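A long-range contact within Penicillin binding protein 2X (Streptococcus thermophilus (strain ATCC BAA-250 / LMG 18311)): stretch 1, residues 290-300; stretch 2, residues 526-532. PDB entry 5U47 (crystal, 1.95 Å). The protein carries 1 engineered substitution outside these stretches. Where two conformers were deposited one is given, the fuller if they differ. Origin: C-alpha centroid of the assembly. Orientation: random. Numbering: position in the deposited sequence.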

# COMPACT_ATOMS: atom_id res chain seq x y z
N GLN A 290 12.15 6.94 2.49
CA GLN A 290 12.47 7.22 3.90
C GLN A 290 12.73 8.71 4.02
O GLN A 290 13.45 9.26 3.20
CB GLN A 290 13.71 6.46 4.37
CG GLN A 290 13.47 4.97 4.45
CD GLN A 290 14.65 4.21 5.00
OE1 GLN A 290 14.49 3.10 5.51
NE2 GLN A 290 15.84 4.78 4.90
N TYR A 291 12.17 9.36 5.02
CA TYR A 291 12.36 10.79 5.16
C TYR A 291 12.22 11.24 6.61
O TYR A 291 11.67 10.52 7.45
CB TYR A 291 11.34 11.52 4.25
CG TYR A 291 9.86 11.25 4.61
CD1 TYR A 291 9.18 10.11 4.15
CD2 TYR A 291 9.16 12.14 5.40
CE1 TYR A 291 7.86 9.88 4.49
CE2 TYR A 291 7.82 11.94 5.74
CZ TYR A 291 7.18 10.80 5.29
OH TYR A 291 5.86 10.60 5.64
N GLU A 292 12.73 12.41 6.92
CA GLU A 292 12.57 12.99 8.24
C GLU A 292 11.19 13.64 8.18
O GLU A 292 10.98 14.53 7.37
CB GLU A 292 13.70 13.97 8.56
CG GLU A 292 15.07 13.29 8.54
CD GLU A 292 16.23 14.16 9.04
OE1 GLU A 292 16.04 15.06 9.87
OE2 GLU A 292 17.35 13.90 8.60
N PRO A 293 10.25 13.19 9.03
CA PRO A 293 8.87 13.68 8.91
C PRO A 293 8.59 15.07 9.40
O PRO A 293 7.56 15.64 8.99
CB PRO A 293 8.07 12.69 9.76
CG PRO A 293 9.03 12.34 10.84
CD PRO A 293 10.39 12.29 10.19
N GLY A 294 9.45 15.62 10.26
CA GLY A 294 9.20 16.96 10.77
C GLY A 294 8.08 16.97 11.81
O GLY A 294 7.74 15.93 12.41
N SER A 295 7.47 18.14 11.97
CA SER A 295 6.53 18.43 13.06
C SER A 295 5.25 17.63 13.28
O SER A 295 4.64 17.80 14.33
CB SER A 295 6.25 19.93 13.11
OG SER A 295 7.39 20.55 13.64
N THR A 296 4.86 16.76 12.35
CA THR A 296 3.71 15.90 12.59
C THR A 296 4.10 14.91 13.69
O THR A 296 3.22 14.36 14.37
CB THR A 296 3.28 15.12 11.34
OG1 THR A 296 4.43 14.44 10.80
CG2 THR A 296 2.71 16.07 10.30
N MET A 297 5.41 14.71 13.87
CA MET A 297 5.90 13.81 14.91
C MET A 297 5.57 14.37 16.31
O MET A 297 5.51 13.62 17.26
CB MET A 297 7.41 13.53 14.77
CG MET A 297 7.98 12.55 15.78
SD MET A 297 7.33 10.86 15.68
CE MET A 297 8.06 10.30 14.16
N LYS A 298 5.32 15.68 16.42
CA LYS A 298 4.92 16.30 17.68
C LYS A 298 3.59 15.74 18.20
O LYS A 298 3.28 15.91 19.37
CB LYS A 298 4.80 17.83 17.55
CG LYS A 298 6.11 18.51 17.18
CD LYS A 298 5.98 20.02 17.02
CE LYS A 298 7.37 20.63 16.85
NZ LYS A 298 7.37 21.97 16.25
N VAL A 299 2.81 15.10 17.33
CA VAL A 299 1.55 14.47 17.73
C VAL A 299 1.93 13.32 18.66
O VAL A 299 1.37 13.20 19.75
CB VAL A 299 0.73 13.97 16.52
CG1 VAL A 299 -0.49 13.17 16.94
CG2 VAL A 299 0.27 15.14 15.65
N MET A 300 2.87 12.49 18.22
CA MET A 300 3.35 11.37 19.03
C MET A 300 3.97 11.89 20.33
O MET A 300 3.70 11.35 21.40
CB MET A 300 4.38 10.52 18.28
CG MET A 300 3.87 9.57 17.21
SD MET A 300 3.01 10.26 15.78
CE MET A 300 1.34 10.20 16.33
N THR A 526 12.07 22.43 1.86
CA THR A 526 11.59 21.68 2.99
C THR A 526 10.55 20.67 2.58
O THR A 526 10.05 20.69 1.45
CB THR A 526 10.85 22.63 3.97
OG1 THR A 526 9.86 23.38 3.24
CG2 THR A 526 11.83 23.58 4.66
N LEU A 527 10.24 19.78 3.52
CA LEU A 527 9.19 18.81 3.35
C LEU A 527 8.06 19.38 4.18
O LEU A 527 8.22 19.57 5.39
CB LEU A 527 9.59 17.45 3.91
CG LEU A 527 8.44 16.44 3.85
CD1 LEU A 527 8.12 16.04 2.41
CD2 LEU A 527 8.78 15.22 4.66
N ASN A 528 6.94 19.70 3.52
CA ASN A 528 5.76 20.23 4.20
C ASN A 528 4.67 19.17 4.29
O ASN A 528 4.44 18.44 3.33
CB ASN A 528 5.24 21.46 3.45
CG ASN A 528 6.26 22.60 3.43
OD1 ASN A 528 7.20 22.61 4.21
ND2 ASN A 528 6.05 23.55 2.56
N SER A 529 3.99 19.09 5.42
CA SER A 529 3.00 18.05 5.61
C SER A 529 1.90 18.42 6.56
O SER A 529 1.99 19.42 7.29
CB SER A 529 3.67 16.75 6.07
OG SER A 529 4.27 16.86 7.36
N VAL A 530 0.83 17.63 6.55
CA VAL A 530 -0.26 17.83 7.48
C VAL A 530 -0.98 16.51 7.73
O VAL A 530 -1.08 15.65 6.83
CB VAL A 530 -1.28 18.89 6.95
CG1 VAL A 530 -2.01 18.42 5.69
CG2 VAL A 530 -2.28 19.26 8.01
N VAL A 531 -1.42 16.32 8.97
CA VAL A 531 -2.28 15.21 9.32
C VAL A 531 -3.58 15.83 9.80
O VAL A 531 -3.54 16.87 10.48
CB VAL A 531 -1.71 14.28 10.39
CG1 VAL A 531 -1.41 15.01 11.70
CG2 VAL A 531 -2.66 13.11 10.61
N ALA A 532 -4.70 15.24 9.40
CA ALA A 532 -6.03 15.73 9.78
C ALA A 532 -6.92 14.53 10.12
O ALA A 532 -6.83 13.47 9.48
CB ALA A 532 -6.63 16.53 8.64
O HOH W 1 5.19 14.60 8.23
O HOH W 2 6.65 17.91 7.43

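Most of stretch 2 is a β-strand, and stretch 1 runs beside it as a loop that tightens into a short 3-10 segment at Ser295 and Thr296 and then enters a helix. The backbones stay well apart, with CA atoms 7.6 Å from each other at Pro293 and Leu527 and 6.8 Å at Thr296 and Val530. No direct hydrogen bond crosses the gap; side chains and two waters fill it. The first rule is the strand's alternation: Leu527, Ser529 and Val531 point their CA-to-CB bonds toward stretch 1, while Asn528 and Val530 point away.

Thr526 lies beyond reach of stretch 1 and bonds within its own stretch, its OG1 donating to Asn528 OD1 at 2.9 Å. The apolar contact begins with Leu527, which has the largest area covered in either stretch. Its CD2 comes within 3.2 Å of Tyr291 CD2, a tight approach that meets the ring obliquely, and the same methyl lies 3.6 Å from Glu292 O. Glu292 thus contributes through its backbone, the end of its side chain leading away.

Asn528 faces away and leaves the next step to Ser529, where the contact turns polar. Ser529 OG is 3.9 Å from Pro293 O, too far for a direct bond, and water spans the distance twice. Water 1 donates to Pro293 O (2.7 Å) and to Ser529 OG (2.6 Å), and also bonds Thr296 OG1 at 2.7 Å. Water 2 accepts from Ser529 OG at 2.6 Å and donates to Pro293 O at 2.9 Å and Leu527 O at 3.1 Å. One small hydroxyl therefore both gives and receives, and Pro293 O takes a bond from each water. Gly294 follows with a positive phi of 75°, a conformation that favours glycine, and its O accepts from Met297 N at 3.0 Å as the chain turns toward the helix.

Thr296 divides its chemistry between its branches: OG1 binds water 1, while CG2 packs 3.4 Å from Ser529 OG and continues along the strand to 4.5 Å from Val530 CA. Val530 itself turns its side chain away and adds little. At Val531 the contact becomes apolar again, with CG1 lying 4.5 Å from Thr296 CG2 and 4.3 Å from Val299 CG2. Thr296 and Val299 can serve the same valine because they sit three residues apart on a turn, a spacing marked by the bond from Val299 N to Thr296 O at 3.1 Å. The pattern reads as a hydrated polar centre between two apolar contacts.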